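Local atomic coordinates of probable arabinosyltransferase B (Mycobacterium tuberculosis H37Rv, PDB entry 7BVF), a protein that transfers arabinose units to build the arabinan of mycobacterial cell-wall arabinogalactan and binds the antituberculosis drug ethambutol. Residues Trp58-Gln63 / Pro1074-Glu1079; Gly96-Thr101 / Thr190-Pro195; Asp920-Gln925 / Ala1058-Ser1063. One frame throughout, in Å; residues are numbered along the deposited sequence.

Contact 1 of 3, residues Trp58-Gln63 / Pro1074-Glu1079; sequences WPQRGQ and PPAQLE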
ATOM      1  N   TRP A  58     -26.007 -44.187  -3.982  1.00 37.51           N
ATOM      2  CA  TRP A  58     -27.426 -43.926  -4.241  1.00 37.51           C
ATOM      3  C   TRP A  58     -27.939 -44.947  -5.269  1.00 37.51           C
ATOM      4  O   TRP A  58     -27.138 -45.701  -5.798  1.00 37.51           O
ATOM      5  CB  TRP A  58     -27.451 -42.472  -4.658  1.00 37.51           C
ATOM      6  CG  TRP A  58     -28.716 -41.914  -5.187  1.00 37.51           C
ATOM      7  CD1 TRP A  58     -29.696 -41.307  -4.483  1.00 37.51           C
ATOM      8  CD2 TRP A  58     -29.088 -41.827  -6.563  1.00 37.51           C
ATOM      9  NE1 TRP A  58     -30.667 -40.873  -5.328  1.00 37.51           N
ATOM     10  CE2 TRP A  58     -30.324 -41.182  -6.606  1.00 37.51           C
ATOM     11  CE3 TRP A  58     -28.508 -42.251  -7.756  1.00 37.51           C
ATOM     12  CZ2 TRP A  58     -30.987 -40.943  -7.795  1.00 37.51           C
ATOM     13  CZ3 TRP A  58     -29.153 -42.003  -8.937  1.00 37.51           C
ATOM     14  CH2 TRP A  58     -30.380 -41.367  -8.947  1.00 37.51           C
ATOM     15  N   PRO A  59     -29.240 -45.081  -5.592  1.00 41.09           N
ATOM     16  CA  PRO A  59     -30.388 -45.299  -4.707  1.00 41.09           C
ATOM     17  C   PRO A  59     -30.628 -44.970  -3.219  1.00 41.09           C
ATOM     18  O   PRO A  59     -31.352 -43.990  -3.082  1.00 41.09           O
ATOM     19  CB  PRO A  59     -30.769 -46.650  -5.260  1.00 41.09           C
ATOM     20  CG  PRO A  59     -30.845 -46.301  -6.715  1.00 41.09           C
ATOM     21  CD  PRO A  59     -29.754 -45.276  -6.921  1.00 41.09           C
ATOM     22  N   GLN A  60     -30.184 -45.791  -2.249  1.00 44.60           N
ATOM     23  CA  GLN A  60     -30.264 -45.693  -0.743  1.00 44.60           C
ATOM     24  C   GLN A  60     -31.312 -46.657  -0.179  1.00 44.60           C
ATOM     25  O   GLN A  60     -30.926 -47.643   0.445  1.00 44.60           O
ATOM     26  CB  GLN A  60     -30.551 -44.352  -0.057  1.00 44.60           C
ATOM     27  CG  GLN A  60     -29.551 -43.236  -0.260  1.00 44.60           C
ATOM     28  CD  GLN A  60     -28.216 -43.673   0.234  1.00 44.60           C
ATOM     29  OE1 GLN A  60     -28.018 -44.829   0.492  1.00 44.60           O
ATOM     30  NE2 GLN A  60     -27.283 -42.767   0.339  1.00 44.60           N
ATOM     31  N   ARG A  61     -32.582 -46.279  -0.237  1.00 52.37           N
ATOM     32  CA  ARG A  61     -33.705 -47.103   0.181  1.00 52.37           C
ATOM     33  C   ARG A  61     -34.400 -47.775  -0.993  1.00 52.37           C
ATOM     34  O   ARG A  61     -35.486 -48.336  -0.818  1.00 52.37           O
ATOM     35  CB  ARG A  61     -34.711 -46.263   0.970  1.00 52.37           C
ATOM     36  CG  ARG A  61     -34.442 -46.201   2.467  1.00 52.37           C
ATOM     37  CD  ARG A  61     -33.434 -45.116   2.810  1.00 52.37           C
ATOM     38  NE  ARG A  61     -33.936 -43.781   2.499  1.00 52.37           N
ATOM     39  CZ  ARG A  61     -33.207 -42.671   2.576  1.00 52.37           C
ATOM     40  NH1 ARG A  61     -31.939 -42.733   2.956  1.00 52.37           N
ATOM     41  NH2 ARG A  61     -33.746 -41.498   2.273  1.00 52.37           N
ATOM     42  N   GLY A  62     -33.798 -47.737  -2.177  1.00 54.67           N
ATOM     43  CA  GLY A  62     -34.443 -48.249  -3.367  1.00 54.67           C
ATOM     44  C   GLY A  62     -35.676 -47.449  -3.726  1.00 54.67           C
ATOM     45  O   GLY A  62     -36.741 -48.020  -3.974  1.00 54.67           O
ATOM     46  N   GLN A  63     -35.551 -46.120  -3.747  1.00 55.11           N
ATOM     47  CA  GLN A  63     -36.692 -45.268  -4.045  1.00 55.11           C
ATOM     48  C   GLN A  63     -36.384 -44.128  -5.006  1.00 55.11           C
ATOM     49  O   GLN A  63     -37.297 -43.358  -5.320  1.00 55.11           O
ATOM     50  CB  GLN A  63     -37.283 -44.691  -2.750  1.00 55.11           C
ATOM     51  CG  GLN A  63     -38.209 -45.651  -2.034  1.00 55.11           C
ATOM     52  CD  GLN A  63     -39.270 -46.225  -2.951  1.00 55.11           C
ATOM     53  OE1 GLN A  63     -39.453 -47.440  -3.022  1.00 55.11           O
ATOM     54  NE2 GLN A  63     -39.980 -45.352  -3.654  1.00 55.11           N
ATOM     55  N   PRO A1074     -33.472 -35.608   1.788  1.00 34.23           N
ATOM     56  CA  PRO A1074     -33.044 -36.012   3.127  1.00 34.23           C
ATOM     57  C   PRO A1074     -31.573 -36.381   3.133  1.00 34.23           C
ATOM     58  O   PRO A1074     -31.008 -36.702   2.080  1.00 34.23           O
ATOM     59  CB  PRO A1074     -33.924 -37.233   3.417  1.00 34.23           C
ATOM     60  CG  PRO A1074     -34.168 -37.819   2.078  1.00 34.23           C
ATOM     61  CD  PRO A1074     -34.230 -36.669   1.106  1.00 34.23           C
ATOM     62  N   PRO A1075     -30.915 -36.344   4.290  1.00 34.60           N
ATOM     63  CA  PRO A1075     -29.506 -36.747   4.347  1.00 34.60           C
ATOM     64  C   PRO A1075     -29.332 -38.211   3.970  1.00 34.60           C
ATOM     65  O   PRO A1075     -30.287 -38.977   3.843  1.00 34.60           O
ATOM     66  CB  PRO A1075     -29.115 -36.486   5.806  1.00 34.60           C
ATOM     67  CG  PRO A1075     -30.398 -36.408   6.547  1.00 34.60           C
ATOM     68  CD  PRO A1075     -31.393 -35.842   5.586  1.00 34.60           C
ATOM     69  N   ALA A1076     -28.073 -38.596   3.793  1.00 36.20           N
ATOM     70  CA  ALA A1076     -27.719 -39.906   3.271  1.00 36.20           C
ATOM     71  C   ALA A1076     -27.182 -40.821   4.365  1.00 36.20           C
ATOM     72  O   ALA A1076     -26.736 -40.375   5.423  1.00 36.20           O
ATOM     73  CB  ALA A1076     -26.678 -39.769   2.159  1.00 36.20           C
ATOM     74  N   GLN A1077     -27.243 -42.121   4.091  1.00 41.36           N
ATOM     75  CA  GLN A1077     -26.580 -43.129   4.905  1.00 41.36           C
ATOM     76  C   GLN A1077     -25.181 -43.361   4.352  1.00 41.36           C
ATOM     77  O   GLN A1077     -24.979 -43.381   3.135  1.00 41.36           O
ATOM     78  CB  GLN A1077     -27.381 -44.427   4.907  1.00 41.36           C
ATOM     79  CG  GLN A1077     -28.859 -44.224   5.157  1.00 41.36           C
ATOM     80  CD  GLN A1077     -29.688 -45.422   4.748  1.00 41.36           C
ATOM     81  OE1 GLN A1077     -29.168 -46.397   4.209  1.00 41.36           O
ATOM     82  NE2 GLN A1077     -30.987 -45.355   5.007  1.00 41.36           N
ATOM     83  N   LEU A1078     -24.212 -43.548   5.248  1.00 37.03           N
ATOM     84  CA  LEU A1078     -22.826 -43.286   4.897  1.00 37.03           C
ATOM     85  C   LEU A1078     -21.952 -44.514   4.685  1.00 37.03           C
ATOM     86  O   LEU A1078     -20.827 -44.353   4.204  1.00 37.03           O
ATOM     87  CB  LEU A1078     -22.175 -42.397   5.961  1.00 37.03           C
ATOM     88  CG  LEU A1078     -21.182 -41.397   5.375  1.00 37.03           C
ATOM     89  CD1 LEU A1078     -21.850 -40.584   4.287  1.00 37.03           C
ATOM     90  CD2 LEU A1078     -20.618 -40.498   6.456  1.00 37.03           C
ATOM     91  N   GLU A1079     -22.402 -45.723   5.028  1.00 41.48           N
ATOM     92  CA  GLU A1079     -21.666 -46.939   4.665  1.00 41.48           C
ATOM     93  C   GLU A1079     -20.229 -46.887   5.198  1.00 41.48           C
ATOM     94  O   GLU A1079     -19.266 -46.652   4.464  1.00 41.48           O
ATOM     95  CB  GLU A1079     -21.689 -47.158   3.148  1.00 41.48           C
ATOM     96  CG  GLU A1079     -21.079 -48.474   2.697  1.00 41.48           C
ATOM     97  CD  GLU A1079     -22.071 -49.613   2.722  1.00 41.48           C
ATOM     98  OE1 GLU A1079     -23.283 -49.349   2.585  1.00 41.48           O
ATOM     99  OE2 GLU A1079     -21.641 -50.774   2.879  1.00 41.48           O
TER
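The Arg61 guanidinium is met at its edge: Pro1074 CG lies in the plane of the group, 3.7 Å from NH2. Also near that plane stand Pro1075 O and the amide nitrogen of Gln1077, whose NE2 is 3.3 Å from Arg61 CD. The guanidinium and the Gln1077 amide are turned 40° against each other, and NE2 and NH1, both donors, are close but cannot bond to each other. Arg61 leaves its backbone without aiming at the other loop, and bends at chi2 and chi3; its end comes nearer. Gln60 makes the second approach. Its NE2 rests 3.6 Å from Ala1076 CB, while the Gln60 and Gln1077 side chains slide past each other in opposite directions, their amide planes 43° apart. No hydrogen bond crosses the contact; the two segments bury 249 Å² between them, mostly through Gln60, Arg61 and Gln1077. Behind it, Trp58 NE1 bonds to Gly65 O, and the backbones of Leu1078 and Met55 are hydrogen-bonded. The two loops thus lie off one end of an antiparallel sheet, where strand 49-56 of the concanavalin-like region pairs with strand 1080-1084, contributed by the far C-terminal part of the chain.

Contact 2 of 3, residues Gly96-Thr101 / Thr190-Pro195; sequences GVVLGT and TDLTGP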
ATOM      1  N   GLY A  96     -34.714 -33.244 -18.775  1.00 44.71           N
ATOM      2  CA  GLY A  96     -34.449 -33.863 -17.497  1.00 44.71           C
ATOM      3  C   GLY A  96     -32.962 -33.995 -17.214  1.00 44.71           C
ATOM      4  O   GLY A  96     -32.113 -33.919 -18.099  1.00 44.71           O
ATOM      5  N   VAL A  97     -32.650 -34.190 -15.936  1.00 37.38           N
ATOM      6  CA  VAL A  97     -31.284 -34.382 -15.464  1.00 37.38           C
ATOM      7  C   VAL A  97     -31.259 -35.743 -14.785  1.00 37.38           C
ATOM      8  O   VAL A  97     -31.587 -35.860 -13.599  1.00 37.38           O
ATOM      9  CB  VAL A  97     -30.838 -33.272 -14.509  1.00 37.38           C
ATOM     10  CG1 VAL A  97     -29.468 -33.574 -13.941  1.00 37.38           C
ATOM     11  CG2 VAL A  97     -30.831 -31.938 -15.221  1.00 37.38           C
ATOM     12  N   VAL A  98     -30.873 -36.778 -15.532  1.00 35.99           N
ATOM     13  CA  VAL A  98     -30.953 -38.139 -15.010  1.00 35.99           C
ATOM     14  C   VAL A  98     -30.057 -38.309 -13.794  1.00 35.99           C
ATOM     15  O   VAL A  98     -30.336 -39.135 -12.918  1.00 35.99           O
ATOM     16  CB  VAL A  98     -30.603 -39.151 -16.118  1.00 35.99           C
ATOM     17  CG1 VAL A  98     -29.232 -38.870 -16.670  1.00 35.99           C
ATOM     18  CG2 VAL A  98     -30.680 -40.570 -15.596  1.00 35.99           C
ATOM     19  N   LEU A  99     -28.994 -37.518 -13.696  1.00 30.54           N
ATOM     20  CA  LEU A  99     -28.042 -37.686 -12.609  1.00 30.54           C
ATOM     21  C   LEU A  99     -27.238 -36.407 -12.466  1.00 30.54           C
ATOM     22  O   LEU A  99     -26.604 -35.961 -13.423  1.00 30.54           O
ATOM     23  CB  LEU A  99     -27.124 -38.879 -12.880  1.00 30.54           C
ATOM     24  CG  LEU A  99     -26.214 -39.410 -11.779  1.00 30.54           C
ATOM     25  CD1 LEU A  99     -25.983 -40.882 -12.026  1.00 30.54           C
ATOM     26  CD2 LEU A  99     -24.893 -38.669 -11.745  1.00 30.54           C
ATOM     27  N   GLY A 100     -27.273 -35.821 -11.275  1.00 24.88           N
ATOM     28  CA  GLY A 100     -26.490 -34.644 -10.976  1.00 24.88           C
ATOM     29  C   GLY A 100     -25.723 -34.831  -9.682  1.00 24.88           C
ATOM     30  O   GLY A 100     -25.865 -35.840  -8.992  1.00 24.88           O
ATOM     31  N   THR A 101     -24.908 -33.843  -9.381  1.00 22.03           N
ATOM     32  CA  THR A 101     -24.114 -33.833  -8.166  1.00 22.03           C
ATOM     33  C   THR A 101     -24.435 -32.655  -7.261  1.00 22.03           C
ATOM     34  O   THR A 101     -24.408 -32.803  -6.035  1.00 22.03           O
ATOM     35  CB  THR A 101     -22.623 -33.841  -8.534  1.00 22.03           C
ATOM     36  OG1 THR A 101     -22.228 -35.168  -8.897  1.00 22.03           O
ATOM     37  CG2 THR A 101     -21.786 -33.377  -7.412  1.00 22.03           C
ATOM     38  N   THR A 190     -31.386 -35.807  -8.540  1.00 34.53           N
ATOM     39  CA  THR A 190     -31.816 -36.384  -9.805  1.00 34.53           C
ATOM     40  C   THR A 190     -33.201 -35.859 -10.154  1.00 34.53           C
ATOM     41  O   THR A 190     -33.954 -35.415  -9.286  1.00 34.53           O
ATOM     42  CB  THR A 190     -31.855 -37.914  -9.746  1.00 34.53           C
ATOM     43  OG1 THR A 190     -32.095 -38.437 -11.055  1.00 34.53           O
ATOM     44  CG2 THR A 190     -32.971 -38.371  -8.834  1.00 34.53           C
ATOM     45  N   ASP A 191     -33.523 -35.886 -11.446  1.00 41.31           N
ATOM     46  CA  ASP A 191     -34.870 -35.579 -11.905  1.00 41.31           C
ATOM     47  C   ASP A 191     -35.640 -36.858 -12.218  1.00 41.31           C
ATOM     48  O   ASP A 191     -36.010 -37.093 -13.373  1.00 41.31           O
ATOM     49  CB  ASP A 191     -34.807 -34.670 -13.132  1.00 41.31           C
ATOM     50  CG  ASP A 191     -36.161 -34.130 -13.535  1.00 41.31           C
ATOM     51  OD1 ASP A 191     -36.202 -33.236 -14.405  1.00 41.31           O
ATOM     52  OD2 ASP A 191     -37.183 -34.579 -12.978  1.00 41.31           O
ATOM     53  N   LEU A 192     -35.889 -37.691 -11.211  1.00 45.72           N
ATOM     54  CA  LEU A 192     -36.583 -38.952 -11.431  1.00 45.72           C
ATOM     55  C   LEU A 192     -37.437 -39.271 -10.214  1.00 45.72           C
ATOM     56  O   LEU A 192     -37.136 -38.854  -9.093  1.00 45.72           O
ATOM     57  CB  LEU A 192     -35.607 -40.105 -11.704  1.00 45.72           C
ATOM     58  CG  LEU A 192     -34.803 -40.128 -13.005  1.00 45.72           C
ATOM     59  CD1 LEU A 192     -33.760 -41.229 -12.964  1.00 45.72           C
ATOM     60  CD2 LEU A 192     -35.720 -40.311 -14.194  1.00 45.72           C
ATOM     61  N   THR A 193     -38.507 -40.028 -10.450  1.00 52.58           N
ATOM     62  CA  THR A 193     -39.428 -40.440  -9.399  1.00 52.58           C
ATOM     63  C   THR A 193     -39.882 -41.864  -9.679  1.00 52.58           C
ATOM     64  O   THR A 193     -40.240 -42.187 -10.814  1.00 52.58           O
ATOM     65  CB  THR A 193     -40.649 -39.515  -9.317  1.00 52.58           C
ATOM     66  OG1 THR A 193     -41.324 -39.500 -10.581  1.00 52.58           O
ATOM     67  CG2 THR A 193     -40.252 -38.097  -8.931  1.00 52.58           C
ATOM     68  N   GLY A 194     -39.872 -42.703  -8.647  1.00 56.83           N
ATOM     69  CA  GLY A 194     -40.328 -44.067  -8.773  1.00 56.83           C
ATOM     70  C   GLY A 194     -39.391 -45.055  -8.112  1.00 56.83           C
ATOM     71  O   GLY A 194     -38.396 -44.678  -7.490  1.00 56.83           O
ATOM     72  N   PRO A 195     -39.695 -46.344  -8.232  1.00 58.59           N
ATOM     73  CA  PRO A 195     -38.818 -47.369  -7.657  1.00 58.59           C
ATOM     74  C   PRO A 195     -37.495 -47.444  -8.405  1.00 58.59           C
ATOM     75  O   PRO A 195     -37.340 -46.935  -9.516  1.00 58.59           O
ATOM     76  CB  PRO A 195     -39.626 -48.658  -7.814  1.00 58.59           C
ATOM     77  CG  PRO A 195     -40.524 -48.388  -8.971  1.00 58.59           C
ATOM     78  CD  PRO A 195     -40.870 -46.930  -8.895  1.00 58.59           C
TER
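Two neighbouring carbonyls of one loop, those of Val97 and Val98, are taken by two neighbouring residues of the other. Asp191 N donates to Val97 O at 2.9 Å with an N-H...O angle of 157°, a fairly straight backbone bond. Thr190 OG1 donates to Val98 O over 2.7 Å, but from above the carbonyl plane, 61° out of it. The threonine torsion explains the reach: OG1 stands anti to the backbone N (chi1 -172°), beside its own carbonyl carbon. Backbone pairing continues beyond the pair, since Gly100 is hydrogen-bonded to Phe189. Residue numbers therefore rise on one side as they fall on the other: around Val97-Gly100 and Phe189-Asp191 the pairs run in antiparallel order.

Outward from these bonds the contact is packing, polar on one side and apolar on the other. Asp191 points its CB at the opposite backbone, 3.5 Å from Val97 O, and its OD1 comes within 3.6 Å of Gly96 CA; no hydrogen bond from this carboxylate crosses to the other loop. On the other flank, Val98 and Leu192 lie side by side and point the same way, with Val98 CG2 and Leu192 CD1 4.1 Å apart. Both side chains also rest on Val87 of helix 85-89, and Val98 touches Val116 and Val118 as well.

The chemistry is that of a short, strand-like antiparallel pairing in which a side-chain hydroxyl takes over one backbone acceptor. The carbonyls of Val97 and Val98 gain a donor each, while the adjacent hydrophobic flank meets the helix. The carboxylate, by contrast, sits at the exposed margin, where solvent could probably accommodate its charge.

Contact 3 of 3, residues Asp920-Gln925 / Ala1058-Ser1063; sequences DLYGEQ and ARDWGS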
ATOM      1  N   ASP A 920     -29.470   6.230   9.713  1.00 31.38           N
ATOM      2  CA  ASP A 920     -29.084   5.214   8.749  1.00 31.38           C
ATOM      3  C   ASP A 920     -27.646   4.779   8.981  1.00 31.38           C
ATOM      4  O   ASP A 920     -26.810   5.551   9.450  1.00 31.38           O
ATOM      5  CB  ASP A 920     -29.263   5.695   7.307  1.00 31.38           C
ATOM      6  CG  ASP A 920     -28.565   7.005   7.018  1.00 31.38           C
ATOM      7  OD1 ASP A 920     -28.858   7.595   5.959  1.00 31.38           O
ATOM      8  OD2 ASP A 920     -27.737   7.457   7.831  1.00 31.38           O
ATOM      9  N   LEU A 921     -27.368   3.522   8.648  1.00 28.74           N
ATOM     10  CA  LEU A 921     -26.040   2.955   8.815  1.00 28.74           C
ATOM     11  C   LEU A 921     -25.242   2.931   7.526  1.00 28.74           C
ATOM     12  O   LEU A 921     -24.018   3.085   7.564  1.00 28.74           O
ATOM     13  CB  LEU A 921     -26.141   1.529   9.360  1.00 28.74           C
ATOM     14  CG  LEU A 921     -27.204   1.282  10.426  1.00 28.74           C
ATOM     15  CD1 LEU A 921     -27.161  -0.158  10.868  1.00 28.74           C
ATOM     16  CD2 LEU A 921     -27.018   2.208  11.606  1.00 28.74           C
ATOM     17  N   TYR A 922     -25.906   2.737   6.393  1.00 31.94           N
ATOM     18  CA  TYR A 922     -25.241   2.664   5.094  1.00 31.94           C
ATOM     19  C   TYR A 922     -25.288   4.018   4.394  1.00 31.94           C
ATOM     20  O   TYR A 922     -25.815   4.169   3.297  1.00 31.94           O
ATOM     21  CB  TYR A 922     -25.877   1.566   4.248  1.00 31.94           C
ATOM     22  CG  TYR A 922     -25.859   0.229   4.942  1.00 31.94           C
ATOM     23  CD1 TYR A 922     -24.730  -0.572   4.906  1.00 31.94           C
ATOM     24  CD2 TYR A 922     -26.956  -0.219   5.660  1.00 31.94           C
ATOM     25  CE1 TYR A 922     -24.698  -1.784   5.549  1.00 31.94           C
ATOM     26  CE2 TYR A 922     -26.932  -1.432   6.308  1.00 31.94           C
ATOM     27  CZ  TYR A 922     -25.800  -2.211   6.248  1.00 31.94           C
ATOM     28  OH  TYR A 922     -25.763  -3.427   6.889  1.00 31.94           O
ATOM     29  N   GLY A 923     -24.717   5.015   5.059  1.00 34.94           N
ATOM     30  CA  GLY A 923     -24.704   6.366   4.537  1.00 34.94           C
ATOM     31  C   GLY A 923     -23.719   6.564   3.406  1.00 34.94           C
ATOM     32  O   GLY A 923     -23.994   7.306   2.461  1.00 34.94           O
ATOM     33  N   GLU A 924     -22.564   5.910   3.494  1.00 36.99           N
ATOM     34  CA  GLU A 924     -21.558   5.991   2.445  1.00 36.99           C
ATOM     35  C   GLU A 924     -21.822   5.028   1.295  1.00 36.99           C
ATOM     36  O   GLU A 924     -21.072   5.041   0.313  1.00 36.99           O
ATOM     37  CB  GLU A 924     -20.170   5.730   3.031  1.00 36.99           C
ATOM     38  CG  GLU A 924     -19.875   6.525   4.290  1.00 36.99           C
ATOM     39  CD  GLU A 924     -19.488   7.964   4.000  1.00 36.99           C
ATOM     40  OE1 GLU A 924     -18.385   8.185   3.459  1.00 36.99           O
ATOM     41  OE2 GLU A 924     -20.283   8.874   4.316  1.00 36.99           O
ATOM     42  N   GLN A 925     -22.860   4.196   1.394  1.00 32.31           N
ATOM     43  CA  GLN A 925     -23.300   3.306   0.322  1.00 32.31           C
ATOM     44  C   GLN A 925     -24.668   3.784  -0.141  1.00 32.31           C
ATOM     45  O   GLN A 925     -25.699   3.292   0.338  1.00 32.31           O
ATOM     46  CB  GLN A 925     -23.363   1.855   0.802  1.00 32.31           C
ATOM     47  CG  GLN A 925     -22.008   1.200   0.996  1.00 32.31           C
ATOM     48  CD  GLN A 925     -21.314   1.639   2.269  1.00 32.31           C
ATOM     49  OE1 GLN A 925     -21.953   1.860   3.296  1.00 32.31           O
ATOM     50  NE2 GLN A 925     -19.996   1.767   2.208  1.00 32.31           N
ATOM     51  N   ALA A1058     -28.398   3.554  16.008  1.00 23.62           N
ATOM     52  CA  ALA A1058     -27.516   4.036  14.954  1.00 23.62           C
ATOM     53  C   ALA A1058     -26.221   3.239  14.865  1.00 23.62           C
ATOM     54  O   ALA A1058     -25.246   3.717  14.278  1.00 23.62           O
ATOM     55  CB  ALA A1058     -27.206   5.517  15.157  1.00 23.62           C
ATOM     56  N   ARG A1059     -26.189   2.034  15.425  1.00 22.09           N
ATOM     57  CA  ARG A1059     -25.002   1.194  15.417  1.00 22.09           C
ATOM     58  C   ARG A1059     -25.262  -0.066  14.605  1.00 22.09           C
ATOM     59  O   ARG A1059     -26.350  -0.644  14.670  1.00 22.09           O
ATOM     60  CB  ARG A1059     -24.579   0.820  16.836  1.00 22.09           C
ATOM     61  CG  ARG A1059     -23.170   0.278  16.933  1.00 22.09           C
ATOM     62  CD  ARG A1059     -22.784  -0.002  18.369  1.00 22.09           C
ATOM     63  NE  ARG A1059     -22.452   1.209  19.112  1.00 22.09           N
ATOM     64  CZ  ARG A1059     -21.278   1.825  19.045  1.00 22.09           C
ATOM     65  NH1 ARG A1059     -20.324   1.349  18.261  1.00 22.09           N
ATOM     66  NH2 ARG A1059     -21.058   2.918  19.758  1.00 22.09           N
ATOM     67  N   ASP A1060     -24.253  -0.485  13.847  1.00 25.28           N
ATOM     68  CA  ASP A1060     -24.327  -1.669  12.997  1.00 25.28           C
ATOM     69  C   ASP A1060     -23.615  -2.816  13.702  1.00 25.28           C
ATOM     70  O   ASP A1060     -22.384  -2.837  13.776  1.00 25.28           O
ATOM     71  CB  ASP A1060     -23.698  -1.391  11.636  1.00 25.28           C
ATOM     72  CG  ASP A1060     -23.924  -2.514  10.648  1.00 25.28           C
ATOM     73  OD1 ASP A1060     -24.807  -3.360  10.896  1.00 25.28           O
ATOM     74  OD2 ASP A1060     -23.218  -2.553   9.619  1.00 25.28           O
ATOM     75  N   TRP A1061     -24.388  -3.771  14.214  1.00 20.14           N
ATOM     76  CA  TRP A1061     -23.820  -4.899  14.938  1.00 20.14           C
ATOM     77  C   TRP A1061     -23.383  -6.038  14.031  1.00 20.14           C
ATOM     78  O   TRP A1061     -22.502  -6.813  14.416  1.00 20.14           O
ATOM     79  CB  TRP A1061     -24.828  -5.428  15.961  1.00 20.14           C
ATOM     80  CG  TRP A1061     -26.001  -6.114  15.346  1.00 20.14           C
ATOM     81  CD1 TRP A1061     -27.167  -5.541  14.955  1.00 20.14           C
ATOM     82  CD2 TRP A1061     -26.122  -7.510  15.049  1.00 20.14           C
ATOM     83  NE1 TRP A1061     -28.010  -6.486  14.434  1.00 20.14           N
ATOM     84  CE2 TRP A1061     -27.390  -7.705  14.479  1.00 20.14           C
ATOM     85  CE3 TRP A1061     -25.278  -8.613  15.208  1.00 20.14           C
ATOM     86  CZ2 TRP A1061     -27.836  -8.956  14.070  1.00 20.14           C
ATOM     87  CZ3 TRP A1061     -25.724  -9.852  14.802  1.00 20.14           C
ATOM     88  CH2 TRP A1061     -26.990 -10.014  14.241  1.00 20.14           C
ATOM     89  N   GLY A1062     -23.968  -6.164  12.857  1.00 20.28           N
ATOM     90  CA  GLY A1062     -23.665  -7.251  11.958  1.00 20.28           C
ATOM     91  C   GLY A1062     -24.866  -7.532  11.063  1.00 20.28           C
ATOM     92  O   GLY A1062     -25.545  -6.607  10.623  1.00 20.28           O
ATOM     93  N   SER A1063     -25.105  -8.818  10.815  1.00 19.75           N
ATOM     94  CA  SER A1063     -26.202  -9.246   9.961  1.00 19.75           C
ATOM     95  C   SER A1063     -26.732 -10.576  10.473  1.00 19.75           C
ATOM     96  O   SER A1063     -26.202 -11.156  11.421  1.00 19.75           O
ATOM     97  CB  SER A1063     -25.757  -9.365   8.503  1.00 19.75           C
ATOM     98  OG  SER A1063     -25.286  -8.128   8.006  1.00 19.75           O
TER
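Leu921 reaches across to Ala1058, Arg1059 and Asp1060, and its side chain carries most of the contact. From CB, which points toward the opposite loop, the chain turns so that CG is anti to the carbonyl carbon (chi1 -40°), and the two methyls then divide the work. CD2 settles against the peptide group joining Ala1058 to Arg1059: it stands almost straight above the Ala1058 carbonyl carbon at 3.5 Å, and Arg1059 N is 3.9 Å away. CD1 meets Asp1060, lying 3.8 Å from Asp1060 CB and 4.0 Å from Asp1060 CG. A single isobutyl fork thus spans three consecutive residues, on a backbone face at one tip and on an acidic side chain at the other.

Tyr922 adds a looser approach to the same aspartate. Its OH is 3.8 Å from Asp1060 OD2, too far for a hydrogen bond; the two side chains cross at about a right angle, with ring and carboxylate planes 68° apart. No hydrogen bond joins the segments, which bury 213 Å² between them.

The surroundings identify the parts being joined. Leu921 also touches Arg933 of strand 932-935, an outer strand of a four-stranded antiparallel sheet. Trp1061 packs on Leu1053 and makes a weak hydrogen bond through NE1 to Thr1051 OG1, both in strand 1046-1053. Residues 1058-1063 end the connection between that strand and its antiparallel neighbour 1063-1067, so the arrangement is a beta-hairpin connection of one sheet meeting the loop that precedes the outer strand of another, within the EmbC C-terminal domain.

In the fold
Contacts 1 and 2 are neighbours, with centres 14 Å apart, and they touch directly: Trp58 CZ2 packs 3.4 Å from Thr190 CG2. Contact 2 is nested in the long loop that contact 1 closes, whose ends bring the N-terminal concanavalin-like region against the C-terminal part of the chain. Contact 3 falls within that same loop but follows contact 2 in series. It is remote, its centre 45 Å from each of the others, with nearest atoms about 26 Å from contact 1 and about 28 Å from contact 2. None of the three supplies residues to the ethambutol pocket, although Trp988 and Trp1028 of that pocket belong to the EmbC C-terminal domain, as do contact 3 and the 1074-1079 segment of contact 1.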